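Local coordinates for protein chitinase A (Cycas revoluta, PDB 4MNK) that probably hydrolyses chitin as a plant class V chitinase of glycosyl hydrolase family 18, and here holds a bound chitin trisaccharide, at residues F9-S14 / F327-Q332; L269-I274 / N331-A336; F18-I23 / E56-T61. All blocks are in the same frame, centred on the assembly; numbering follows the deposited sequence.

Interaction 1. Residues F9-S14 / F327-Q332; sequences FWPAYS and FWSVNQ. With NAG (2-acetamido-2-deoxy-beta-D-glucopyranose), chain B; NAG (2-acetamido-2-deoxy-beta-D-glucopyranose), chain C; NAG (2-acetamido-2-deoxy-beta-D-glucopyranose), chain D.
Val330 N donates to Phe9 O at 2.8 Å and Phe9 N to Phe327 O, two backbone bonds that tie strand 5-11 to the end of strand 324-328. Beyond them lies the sugar. The acetamide O7 of NAG (chain C) is gripped three times, by Trp328 NE1 (2.9 Å, N-H...O angle 157°), by Gln332 NE2 and by a water. This water also bonds Tyr13 OH at 2.6 Å and Ser329 OG, so both segments reach the same carbonyl. Ser329 N donates to Gln332 OE1, which fixes the Gln332 amide with its nitrogen facing O7. Asn331 ND2 donates to Ser329 OG at 2.7 Å. The peptide between Trp328 and Ser329 is cis, as in other family 18 chitinases, where this tryptophan floors the substrate cleft.

Trp328 CG, anti to the backbone N (chi1 175°), lies near O7 of NAG (chain B). C3 of that sugar lies 3.5 Å above one face of the indole, toward its rim, while Ser329 CB sits over the centre of the opposite face. Phe9 CB presses on Trp328 CE3 at 3.3 Å. Tyr13 carries C5 of NAG (chain D) over the centre of its ring. Asn331 ND2 rests against Pro11 CD.

Strand 30-36 pairs with Trp10 on one flank and strand 234-247 with Trp328 on the other, so the first and last barrel strands meet here, with helix 337-346 packed against Phe327.

Interaction 2. Residues L269-I274 / N331-A336; sequences LSFSEI and NQDIDA. With NAG (2-acetamido-2-deoxy-beta-D-glucopyranose), chain C.
The Phe271 ring and the Asp333 carboxylate lie side by side and point the same way, their planes 52° apart and Phe271 CD1 3.6 Å from Asp333 CG. Both side chains have CG anti to the backbone N (chi1 -178° and -173°), which brings the two groups alongside each other. The carboxylate is firmly held: OD1 accepts from Ile337 N and OD2 from Leu338 N, the opening amides of helix 337-346, and a water also donates to OD1. That water, 2.7 Å from Ser272 OG, accepts from Asp335 N as well, linking the helix 271-279 start to the type I turn from Asp333 to Ala336.

A backbone bond joins the segments directly, Ser272 N donating to Gln332 O at 2.9 Å and nearly straight. Ser270, the N-cap of helix 271-279, turns OG to Glu273 N, while its CB packs 3.7 Å from Gln332 CB.

Gln332 and Asp333 also rest on Leu240 of strand 234-247. The contact thus joins the strand 262-270 to helix 271-279 junction, probably part of the alpha+beta insertion of class V chitinases, to the loop between the last barrel strand and helix 337-346.

Interaction 3. Residues F18-I23 / E56-T61; sequences FPPSKI and EDFTPT
Thr61, whose methyl faces Pro20 and Ser21, bonds twice to Asp57 O one turn back in its helix. Thr61 N donates to Asp57 O at 3.0 Å and Thr61 OG1 to the same atom at 2.9 Å, the hydroxyl standing 42° out of the carbonyl plane. The nitrogen of Pro60 makes no bond to the preceding turn and the helix kinks there. With OG1 beside the backbone N (chi1 -69°), CG2 is anti to that nitrogen and is directed into the contact. It meets Ser21 N at 3.5 Å and lies next to Pro20 C.

Phe58 carries the other half. Pro20 CG approaches the edge of its ring, near the ring plane, 3.7 Å from Phe58 CD1. The tip of Ile23, CD1, reaches Phe58 CE1 at 4.0 Å, its side chain crossing that of Phe58 at about a right angle. Trp10 of strand 5-11 meets the Phe58 ring and also packs on Pro20 and Ile23.

Replacing Thr61 by an alanine removes OG1 and CG2, and would probably open a gap beside Ser21 and cost Asp57 O its hydroxyl bond.

Between the two segments the contact is purely van der Waals. A polar tie is added from outside, Arg64 donating to both Ser21 O and Thr61 O. Apolar packing thus fits the 3-10 turn directly onto helix 52-63, while an arginine bridges their carbonyls.

How the interactions relate
Along the chain, 9-14 comes first, then both halves of interaction 3, then 269-274, and finally the shared stretch around Asn331 and Gln332 that serves interactions 1 and 2. The centre of interaction 1 is about 10 Å from that of interaction 2 and about 11 Å from that of interaction 3, which are about 18 Å apart. Interactions 1 and 2 both touch NAG (chain C), whereas interaction 3 overlaps neither in sequence. Trp10 ties interaction 1 to interaction 3 through NE1 to Phe18 O, while the Phe18 ring also touches Asn331 and Ile334. Peripheral loops and helices are thereby connected to the sugar-binding end of the family 18 barrel.

Interaction 1. Residues F9-S14 / F327-Q332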
loop_
_atom_site.group_PDB
_atom_site.type_symbol
_atom_site.label_atom_id
_atom_site.label_comp_id
_atom_site.label_asym_id
_atom_site.label_seq_id
_atom_site.Cartn_x
_atom_site.Cartn_y
_atom_site.Cartn_z
ATOM N N PHE A 9 3.086 -5.855 -2.464
ATOM C CA PHE A 9 2.417 -5.411 -3.683
ATOM C C PHE A 9 3.370 -5.456 -4.865
ATOM O O PHE A 9 4.465 -4.889 -4.805
ATOM C CB PHE A 9 1.918 -3.975 -3.522
ATOM C CG PHE A 9 0.664 -3.851 -2.712
ATOM C CD1 PHE A 9 0.714 -3.858 -1.321
ATOM C CD2 PHE A 9 -0.571 -3.710 -3.337
ATOM C CE1 PHE A 9 -0.448 -3.744 -0.566
ATOM C CE2 PHE A 9 -1.739 -3.590 -2.589
ATOM C CZ PHE A 9 -1.673 -3.607 -1.199
ATOM N N TRP A 10 2.946 -6.124 -5.938
ATOM C CA TRP A 10 3.691 -6.144 -7.195
ATOM C C TRP A 10 2.932 -5.354 -8.250
ATOM O O TRP A 10 1.807 -5.718 -8.598
ATOM C CB TRP A 10 3.923 -7.573 -7.689
ATOM C CG TRP A 10 4.691 -7.598 -8.983
ATOM C CD1 TRP A 10 6.037 -7.438 -9.132
ATOM C CD2 TRP A 10 4.155 -7.755 -10.308
ATOM N NE1 TRP A 10 6.376 -7.499 -10.463
ATOM C CE2 TRP A 10 5.242 -7.690 -11.207
ATOM C CE3 TRP A 10 2.863 -7.948 -10.820
ATOM C CZ2 TRP A 10 5.082 -7.814 -12.594
ATOM C CZ3 TRP A 10 2.704 -8.072 -12.200
ATOM C CH2 TRP A 10 3.810 -8.006 -13.068
ATOM N N PRO A 11 3.543 -4.276 -8.771
ATOM C CA PRO A 11 2.864 -3.483 -9.782
ATOM C C PRO A 11 3.174 -3.975 -11.193
ATOM O O PRO A 11 4.342 -4.172 -11.551
ATOM C CB PRO A 11 3.423 -2.084 -9.546
ATOM C CG PRO A 11 4.817 -2.318 -9.047
ATOM C CD PRO A 11 4.857 -3.702 -8.424
ATOM N N ALA A 12 2.124 -4.167 -11.985
ATOM C CA ALA A 12 2.254 -4.701 -13.340
ATOM C C ALA A 12 3.162 -3.882 -14.266
ATOM O O ALA A 12 3.741 -4.434 -15.199
ATOM C CB ALA A 12 0.884 -4.901 -13.964
ATOM N N TYR A 13 3.303 -2.584 -13.992
ATOM C CA TYR A 13 4.154 -1.708 -14.812
ATOM C C TYR A 13 5.611 -2.174 -14.841
ATOM O O TYR A 13 6.353 -1.845 -15.766
ATOM C CB TYR A 13 4.073 -0.235 -14.352
ATOM C CG TYR A 13 4.873 0.107 -13.097
ATOM C CD1 TYR A 13 6.270 0.145 -13.121
ATOM C CD2 TYR A 13 4.232 0.412 -11.897
ATOM C CE1 TYR A 13 7.006 0.448 -11.982
ATOM C CE2 TYR A 13 4.961 0.727 -10.751
ATOM C CZ TYR A 13 6.348 0.739 -10.801
ATOM O OH TYR A 13 7.089 1.040 -9.679
ATOM N N SER A 14 6.010 -2.939 -13.825
ATOM C CA SER A 14 7.413 -3.300 -13.634
ATOM C C SER A 14 7.818 -4.611 -14.306
ATOM O O SER A 14 8.957 -5.051 -14.158
ATOM C CB SER A 14 7.745 -3.352 -12.137
ATOM O OG SER A 14 7.133 -4.470 -11.509
ATOM N N PHE A 327 4.398 -4.182 2.166
ATOM C CA PHE A 327 5.360 -3.369 1.441
ATOM C C PHE A 327 4.781 -2.890 0.117
ATOM O O PHE A 327 4.253 -3.690 -0.664
ATOM C CB PHE A 327 6.629 -4.166 1.144
ATOM C CG PHE A 327 7.499 -4.411 2.341
ATOM C CD1 PHE A 327 7.600 -5.683 2.896
ATOM C CD2 PHE A 327 8.235 -3.371 2.906
ATOM C CE1 PHE A 327 8.422 -5.913 3.997
ATOM C CE2 PHE A 327 9.059 -3.593 4.005
ATOM C CZ PHE A 327 9.152 -4.865 4.550
ATOM N N TRP A 328 4.884 -1.587 -0.130
ATOM C CA TRP A 328 4.686 -1.038 -1.467
ATOM C C TRP A 328 6.022 -0.467 -1.942
ATOM O O TRP A 328 6.533 0.456 -1.308
ATOM C CB TRP A 328 3.636 0.087 -1.487
ATOM C CG TRP A 328 3.568 0.687 -2.860
ATOM C CD1 TRP A 328 4.363 1.680 -3.361
ATOM C CD2 TRP A 328 2.718 0.274 -3.935
ATOM N NE1 TRP A 328 4.046 1.921 -4.676
ATOM C CE2 TRP A 328 3.038 1.074 -5.053
ATOM C CE3 TRP A 328 1.703 -0.685 -4.058
ATOM C CZ2 TRP A 328 2.381 0.943 -6.283
ATOM C CZ3 TRP A 328 1.054 -0.817 -5.281
ATOM C CH2 TRP A 328 1.396 -0.008 -6.375
ATOM N N SER A 329 6.611 -0.967 -3.033
ATOM C CA SER A 329 6.161 -2.116 -3.820
ATOM C C SER A 329 7.386 -3.002 -4.055
ATOM O O SER A 329 8.519 -2.509 -4.073
ATOM C CB SER A 329 5.533 -1.667 -5.148
ATOM O OG SER A 329 6.407 -0.848 -5.915
ATOM N N VAL A 330 7.167 -4.303 -4.233
ATOM C CA VAL A 330 8.257 -5.282 -4.128
ATOM C C VAL A 330 9.337 -5.189 -5.210
ATOM O O VAL A 330 10.466 -5.624 -4.991
ATOM C CB VAL A 330 7.734 -6.739 -3.986
ATOM C CG1 VAL A 330 6.875 -6.875 -2.735
ATOM C CG2 VAL A 330 6.964 -7.184 -5.230
ATOM N N ASN A 331 8.992 -4.619 -6.361
ATOM C CA ASN A 331 9.961 -4.375 -7.430
ATOM C C ASN A 331 11.024 -3.347 -7.046
ATOM O O ASN A 331 12.066 -3.264 -7.693
ATOM C CB ASN A 331 9.249 -3.916 -8.704
ATOM C CG ASN A 331 8.520 -2.598 -8.521
ATOM O OD1 ASN A 331 8.774 -1.621 -9.228
ATOM N ND2 ASN A 331 7.621 -2.560 -7.558
ATOM N N GLN A 332 10.760 -2.573 -5.996
ATOM C CA GLN A 332 11.650 -1.483 -5.585
ATOM C C GLN A 332 12.794 -1.921 -4.665
ATOM O O GLN A 332 13.676 -1.119 -4.346
ATOM C CB GLN A 332 10.838 -0.371 -4.925
ATOM C CG GLN A 332 9.822 0.300 -5.838
ATOM C CD GLN A 332 8.873 1.216 -5.080
ATOM O OE1 GLN A 332 8.536 0.965 -3.917
ATOM N NE2 GLN A 332 8.430 2.278 -5.736
HETATM C C1 NAG B . -0.004 5.011 -2.701
HETATM C C2 NAG B . -0.550 4.036 -3.754
HETATM C C3 NAG B . 0.534 3.617 -4.749
HETATM C C4 NAG B . 1.412 4.780 -5.220
HETATM C C5 NAG B . 1.857 5.627 -4.022
HETATM C C6 NAG B . 2.718 6.830 -4.412
HETATM C C7 NAG B . -0.566 2.022 -2.281
HETATM C C8 NAG B . -1.382 0.848 -1.823
HETATM N N2 NAG B . -1.154 2.843 -3.164
HETATM O O1 NAG B . -1.072 5.546 -1.952
HETATM O O3 NAG B . -0.061 2.970 -5.856
HETATM O O4 NAG B . 2.538 4.244 -5.881
HETATM O O5 NAG B . 0.713 6.068 -3.317
HETATM O O6 NAG B . 1.996 7.707 -5.248
HETATM O O7 NAG B . 0.573 2.180 -1.836
HETATM C C1 NAG C . 2.547 4.606 -7.274
HETATM C C2 NAG C . 3.984 4.564 -7.780
HETATM C C3 NAG C . 4.045 4.963 -9.252
HETATM C C4 NAG C . 3.025 4.201 -10.106
HETATM C C5 NAG C . 1.650 4.098 -9.425
HETATM C C6 NAG C . 0.752 3.078 -10.125
HETATM C C7 NAG C . 5.737 4.954 -6.126
HETATM C C8 NAG C . 6.545 5.978 -5.386
HETATM N N2 NAG C . 4.840 5.430 -6.989
HETATM O O3 NAG C . 5.349 4.720 -9.734
HETATM O O4 NAG C . 2.868 4.870 -11.343
HETATM O O5 NAG C . 1.754 3.735 -8.057
HETATM O O6 NAG C . 1.262 1.773 -9.949
HETATM O O7 NAG C . 5.923 3.754 -5.920
HETATM C C1 NAG D . 3.532 4.178 -12.418
HETATM C C2 NAG D . 2.895 4.603 -13.742
HETATM C C3 NAG D . 3.639 4.019 -14.945
HETATM C C4 NAG D . 5.155 4.167 -14.819
HETATM C C5 NAG D . 5.638 3.738 -13.431
HETATM C C6 NAG D . 7.136 3.966 -13.235
HETATM C C7 NAG D . 0.491 5.036 -13.511
HETATM C C8 NAG D . -0.889 4.455 -13.616
HETATM N N2 NAG D . 1.497 4.206 -13.792
HETATM O O3 NAG D . 3.202 4.666 -16.120
HETATM O O4 NAG D . 5.776 3.381 -15.814
HETATM O O5 NAG D . 4.923 4.444 -12.434
HETATM O O6 NAG D . 7.413 5.344 -13.106
HETATM O O7 NAG D . 0.640 6.213 -13.175
HETATM O O HOH W 1 5.695 1.364 -7.473
HETATM O O HOH W 2 9.680 2.679 -8.477
#

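Interaction 2. Residues L269-I274 / N331-A336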
loop_
_atom_site.group_PDB
_atom_site.type_symbol
_atom_site.label_atom_id
_atom_site.label_comp_id
_atom_site.label_asym_id
_atom_site.label_seq_id
_atom_site.Cartn_x
_atom_site.Cartn_y
_atom_site.Cartn_z
ATOM N N LEU A 269 12.551 7.596 -5.131
ATOM C CA LEU A 269 13.670 6.729 -5.470
ATOM C C LEU A 269 13.474 5.368 -4.815
ATOM O O LEU A 269 13.216 5.292 -3.616
ATOM C CB LEU A 269 14.970 7.363 -4.981
ATOM C CG LEU A 269 16.255 6.950 -5.690
ATOM C CD1 LEU A 269 16.152 7.229 -7.182
ATOM C CD2 LEU A 269 17.453 7.667 -5.087
ATOM N N SER A 270 13.593 4.298 -5.600
ATOM C CA SER A 270 13.427 2.938 -5.076
ATOM C C SER A 270 14.524 2.630 -4.062
ATOM O O SER A 270 15.623 3.193 -4.142
ATOM C CB SER A 270 13.474 1.914 -6.206
ATOM O OG SER A 270 14.798 1.752 -6.682
ATOM N N PHE A 271 14.236 1.739 -3.116
ATOM C CA PHE A 271 15.249 1.312 -2.155
ATOM C C PHE A 271 16.518 0.822 -2.853
ATOM O O PHE A 271 17.624 1.161 -2.438
ATOM C CB PHE A 271 14.703 0.235 -1.217
ATOM C CG PHE A 271 15.687 -0.212 -0.175
ATOM C CD1 PHE A 271 16.316 -1.446 -0.277
ATOM C CD2 PHE A 271 15.996 0.611 0.905
ATOM C CE1 PHE A 271 17.232 -1.858 0.686
ATOM C CE2 PHE A 271 16.912 0.207 1.873
ATOM C CZ PHE A 271 17.527 -1.030 1.762
ATOM N N SER A 272 16.354 0.036 -3.916
ATOM C CA SER A 272 17.497 -0.466 -4.677
ATOM C C SER A 272 18.343 0.674 -5.256
ATOM O O SER A 272 19.575 0.620 -5.216
ATOM C CB SER A 272 17.043 -1.434 -5.770
ATOM O OG SER A 272 16.476 -2.595 -5.191
ATOM N N GLU A 273 17.686 1.713 -5.764
ATOM C CA GLU A 273 18.406 2.883 -6.260
ATOM C C GLU A 273 19.064 3.673 -5.126
ATOM O O GLU A 273 20.127 4.261 -5.317
ATOM C CB GLU A 273 17.510 3.778 -7.121
ATOM C CG GLU A 273 17.133 3.182 -8.486
ATOM C CD GLU A 273 18.327 2.934 -9.416
ATOM O OE1 GLU A 273 19.417 3.511 -9.196
ATOM O OE2 GLU A 273 18.167 2.157 -10.383
ATOM N N ILE A 274 18.442 3.672 -3.949
ATOM C CA ILE A 274 19.036 4.291 -2.762
ATOM C C ILE A 274 20.303 3.545 -2.337
ATOM O O ILE A 274 21.293 4.170 -1.952
ATOM C CB ILE A 274 18.017 4.398 -1.601
ATOM C CG1 ILE A 274 16.892 5.364 -1.989
ATOM C CG2 ILE A 274 18.699 4.855 -0.308
ATOM C CD1 ILE A 274 15.662 5.296 -1.104
ATOM N N ASN A 331 8.992 -4.619 -6.361
ATOM C CA ASN A 331 9.961 -4.375 -7.430
ATOM C C ASN A 331 11.024 -3.347 -7.046
ATOM O O ASN A 331 12.066 -3.264 -7.693
ATOM C CB ASN A 331 9.249 -3.916 -8.704
ATOM C CG ASN A 331 8.520 -2.598 -8.521
ATOM O OD1 ASN A 331 8.774 -1.621 -9.228
ATOM N ND2 ASN A 331 7.621 -2.560 -7.558
ATOM N N GLN A 332 10.760 -2.573 -5.996
ATOM C CA GLN A 332 11.650 -1.483 -5.585
ATOM C C GLN A 332 12.794 -1.921 -4.665
ATOM O O GLN A 332 13.676 -1.119 -4.346
ATOM C CB GLN A 332 10.838 -0.371 -4.925
ATOM C CG GLN A 332 9.822 0.300 -5.838
ATOM C CD GLN A 332 8.873 1.216 -5.080
ATOM O OE1 GLN A 332 8.536 0.965 -3.917
ATOM N NE2 GLN A 332 8.430 2.278 -5.736
ATOM N N ASP A 333 12.762 -3.182 -4.236
ATOM C CA ASP A 333 13.821 -3.780 -3.425
ATOM C C ASP A 333 14.180 -5.103 -4.094
ATOM O O ASP A 333 13.727 -6.178 -3.681
ATOM C CB ASP A 333 13.328 -3.984 -1.986
ATOM C CG ASP A 333 14.419 -4.458 -1.029
ATOM O OD1 ASP A 333 15.526 -4.851 -1.464
ATOM O OD2 ASP A 333 14.148 -4.442 0.188
ATOM N N ILE A 334 14.985 -5.011 -5.147
ATOM C CA ILE A 334 15.213 -6.158 -6.030
ATOM C C ILE A 334 15.881 -7.343 -5.330
ATOM O O ILE A 334 15.625 -8.493 -5.688
ATOM C CB ILE A 334 15.930 -5.770 -7.358
ATOM C CG1 ILE A 334 17.359 -5.276 -7.111
ATOM C CG2 ILE A 334 15.107 -4.735 -8.130
ATOM C CD1 ILE A 334 18.216 -5.210 -8.367
ATOM N N ASP A 335 16.701 -7.065 -4.320
ATOM C CA ASP A 335 17.368 -8.119 -3.553
ATOM C C ASP A 335 16.570 -8.557 -2.320
ATOM O O ASP A 335 17.029 -9.398 -1.542
ATOM C CB ASP A 335 18.786 -7.682 -3.163
ATOM C CG ASP A 335 19.708 -7.552 -4.364
ATOM O OD1 ASP A 335 19.696 -8.457 -5.224
ATOM O OD2 ASP A 335 20.445 -6.548 -4.449
ATOM N N ALA A 336 15.374 -7.988 -2.161
ATOM C CA ALA A 336 14.478 -8.279 -1.032
ATOM C C ALA A 336 15.148 -8.140 0.344
ATOM O O ALA A 336 14.927 -8.950 1.249
ATOM C CB ALA A 336 13.821 -9.658 -1.194
HETATM C C1 NAG C . 2.547 4.606 -7.274
HETATM C C2 NAG C . 3.984 4.564 -7.780
HETATM C C3 NAG C . 4.045 4.963 -9.252
HETATM C C4 NAG C . 3.025 4.201 -10.106
HETATM C C5 NAG C . 1.650 4.098 -9.425
HETATM C C6 NAG C . 0.752 3.078 -10.125
HETATM C C7 NAG C . 5.737 4.954 -6.126
HETATM C C8 NAG C . 6.545 5.978 -5.386
HETATM N N2 NAG C . 4.840 5.430 -6.989
HETATM O O3 NAG C . 5.349 4.720 -9.734
HETATM O O4 NAG C . 2.868 4.870 -11.343
HETATM O O5 NAG C . 1.754 3.735 -8.057
HETATM O O6 NAG C . 1.262 1.773 -9.949
HETATM O O7 NAG C . 5.923 3.754 -5.920
HETATM O O HOH W 3 17.479 -4.326 -3.310
#

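Interaction 3. Residues F18-I23 / E56-T61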
loop_
_atom_site.group_PDB
_atom_site.type_symbol
_atom_site.label_atom_id
_atom_site.label_comp_id
_atom_site.label_asym_id
_atom_site.label_seq_id
_atom_site.Cartn_x
_atom_site.Cartn_y
_atom_site.Cartn_z
ATOM N N PHE A 18 11.236 -6.334 -13.553
ATOM C CA PHE A 18 11.005 -7.155 -12.368
ATOM C C PHE A 18 9.757 -8.018 -12.565
ATOM O O PHE A 18 8.683 -7.695 -12.050
ATOM C CB PHE A 18 10.878 -6.268 -11.121
ATOM C CG PHE A 18 11.094 -6.999 -9.822
ATOM C CD1 PHE A 18 12.378 -7.186 -9.316
ATOM C CD2 PHE A 18 10.013 -7.489 -9.095
ATOM C CE1 PHE A 18 12.580 -7.854 -8.112
ATOM C CE2 PHE A 18 10.205 -8.154 -7.891
ATOM C CZ PHE A 18 11.490 -8.339 -7.398
ATOM N N PRO A 19 9.887 -9.119 -13.328
ATOM C CA PRO A 19 8.743 -10.012 -13.514
ATOM C C PRO A 19 8.383 -10.722 -12.204
ATOM O O PRO A 19 9.209 -10.773 -11.294
ATOM C CB PRO A 19 9.245 -11.009 -14.564
ATOM C CG PRO A 19 10.722 -10.997 -14.423
ATOM C CD PRO A 19 11.083 -9.595 -14.048
ATOM N N PRO A 20 7.150 -11.257 -12.099
ATOM C CA PRO A 20 6.743 -11.925 -10.857
ATOM C C PRO A 20 7.689 -13.039 -10.400
ATOM O O PRO A 20 7.783 -13.313 -9.202
ATOM C CB PRO A 20 5.362 -12.483 -11.206
ATOM C CG PRO A 20 4.840 -11.512 -12.211
ATOM C CD PRO A 20 6.032 -11.168 -13.057
ATOM N N SER A 21 8.398 -13.658 -11.342
ATOM C CA SER A 21 9.362 -14.709 -11.020
ATOM C C SER A 21 10.510 -14.238 -10.119
ATOM O O SER A 21 11.164 -15.054 -9.473
ATOM C CB SER A 21 9.924 -15.331 -12.300
ATOM O OG SER A 21 10.616 -14.361 -13.071
ATOM N N LYS A 22 10.738 -12.926 -10.079
ATOM C CA LYS A 22 11.813 -12.343 -9.276
ATOM C C LYS A 22 11.424 -12.082 -7.821
ATOM O O LYS A 22 12.297 -11.834 -6.986
ATOM C CB LYS A 22 12.325 -11.051 -9.916
ATOM C CG LYS A 22 13.174 -11.266 -11.157
ATOM C CD LYS A 22 13.882 -9.982 -11.562
ATOM C CE LYS A 22 14.929 -10.238 -12.634
ATOM N NZ LYS A 22 16.114 -10.959 -12.099
ATOM N N ILE A 23 10.126 -12.134 -7.520
ATOM C CA ILE A 23 9.640 -11.922 -6.154
ATOM C C ILE A 23 10.087 -13.072 -5.261
ATOM O O ILE A 23 9.879 -14.239 -5.597
ATOM C CB ILE A 23 8.096 -11.825 -6.097
ATOM C CG1 ILE A 23 7.581 -10.691 -6.994
ATOM C CG2 ILE A 23 7.620 -11.643 -4.648
ATOM C CD1 ILE A 23 6.083 -10.735 -7.248
ATOM N N GLU A 56 -2.761 -13.860 -15.420
ATOM C CA GLU A 56 -3.015 -15.286 -15.251
ATOM C C GLU A 56 -1.813 -16.016 -14.651
ATOM O O GLU A 56 -1.970 -16.870 -13.777
ATOM C CB GLU A 56 -3.391 -15.926 -16.590
ATOM C CG GLU A 56 -3.603 -17.431 -16.489
ATOM C CD GLU A 56 -3.745 -18.134 -17.826
ATOM O OE1 GLU A 56 -3.974 -19.358 -17.796
ATOM O OE2 GLU A 56 -3.630 -17.491 -18.890
ATOM N N ASP A 57 -0.617 -15.679 -15.123
ATOM C CA ASP A 57 0.589 -16.390 -14.713
ATOM C C ASP A 57 1.094 -15.981 -13.334
ATOM O O ASP A 57 1.882 -16.702 -12.727
ATOM C CB ASP A 57 1.708 -16.196 -15.741
ATOM C CG ASP A 57 1.472 -16.960 -17.036
ATOM O OD1 ASP A 57 0.509 -17.756 -17.125
ATOM O OD2 ASP A 57 2.274 -16.760 -17.970
ATOM N N PHE A 58 0.640 -14.828 -12.847
ATOM C CA PHE A 58 1.135 -14.257 -11.592
ATOM C C PHE A 58 1.088 -15.251 -10.433
ATOM O O PHE A 58 2.101 -15.493 -9.773
ATOM C CB PHE A 58 0.355 -12.986 -11.240
ATOM C CG PHE A 58 0.818 -12.315 -9.972
ATOM C CD1 PHE A 58 1.933 -11.480 -9.980
ATOM C CD2 PHE A 58 0.132 -12.503 -8.774
ATOM C CE1 PHE A 58 2.363 -10.853 -8.819
ATOM C CE2 PHE A 58 0.558 -11.880 -7.604
ATOM C CZ PHE A 58 1.674 -11.050 -7.628
ATOM N N THR A 59 -0.088 -15.820 -10.181
ATOM C CA THR A 59 -0.274 -16.655 -8.996
ATOM C C THR A 59 0.488 -17.990 -9.070
ATOM O O THR A 59 1.234 -18.307 -8.142
ATOM C CB THR A 59 -1.769 -16.814 -8.625
ATOM O OG1 THR A 59 -2.335 -15.513 -8.412
ATOM C CG2 THR A 59 -1.932 -17.645 -7.362
ATOM N N PRO A 60 0.338 -18.757 -10.175
ATOM C CA PRO A 60 1.166 -19.964 -10.292
ATOM C C PRO A 60 2.668 -19.674 -10.187
ATOM O O PRO A 60 3.400 -20.456 -9.584
ATOM C CB PRO A 60 0.811 -20.508 -11.680
ATOM C CG PRO A 60 -0.559 -19.993 -11.938
ATOM C CD PRO A 60 -0.605 -18.637 -11.305
ATOM N N THR A 61 3.114 -18.548 -10.742
ATOM C CA THR A 61 4.531 -18.191 -10.691
ATOM C C THR A 61 5.017 -17.947 -9.265
ATOM O O THR A 61 6.005 -18.549 -8.836
ATOM C CB THR A 61 4.856 -16.975 -11.583
ATOM O OG1 THR A 61 4.721 -17.356 -12.954
ATOM C CG2 THR A 61 6.281 -16.479 -11.353
#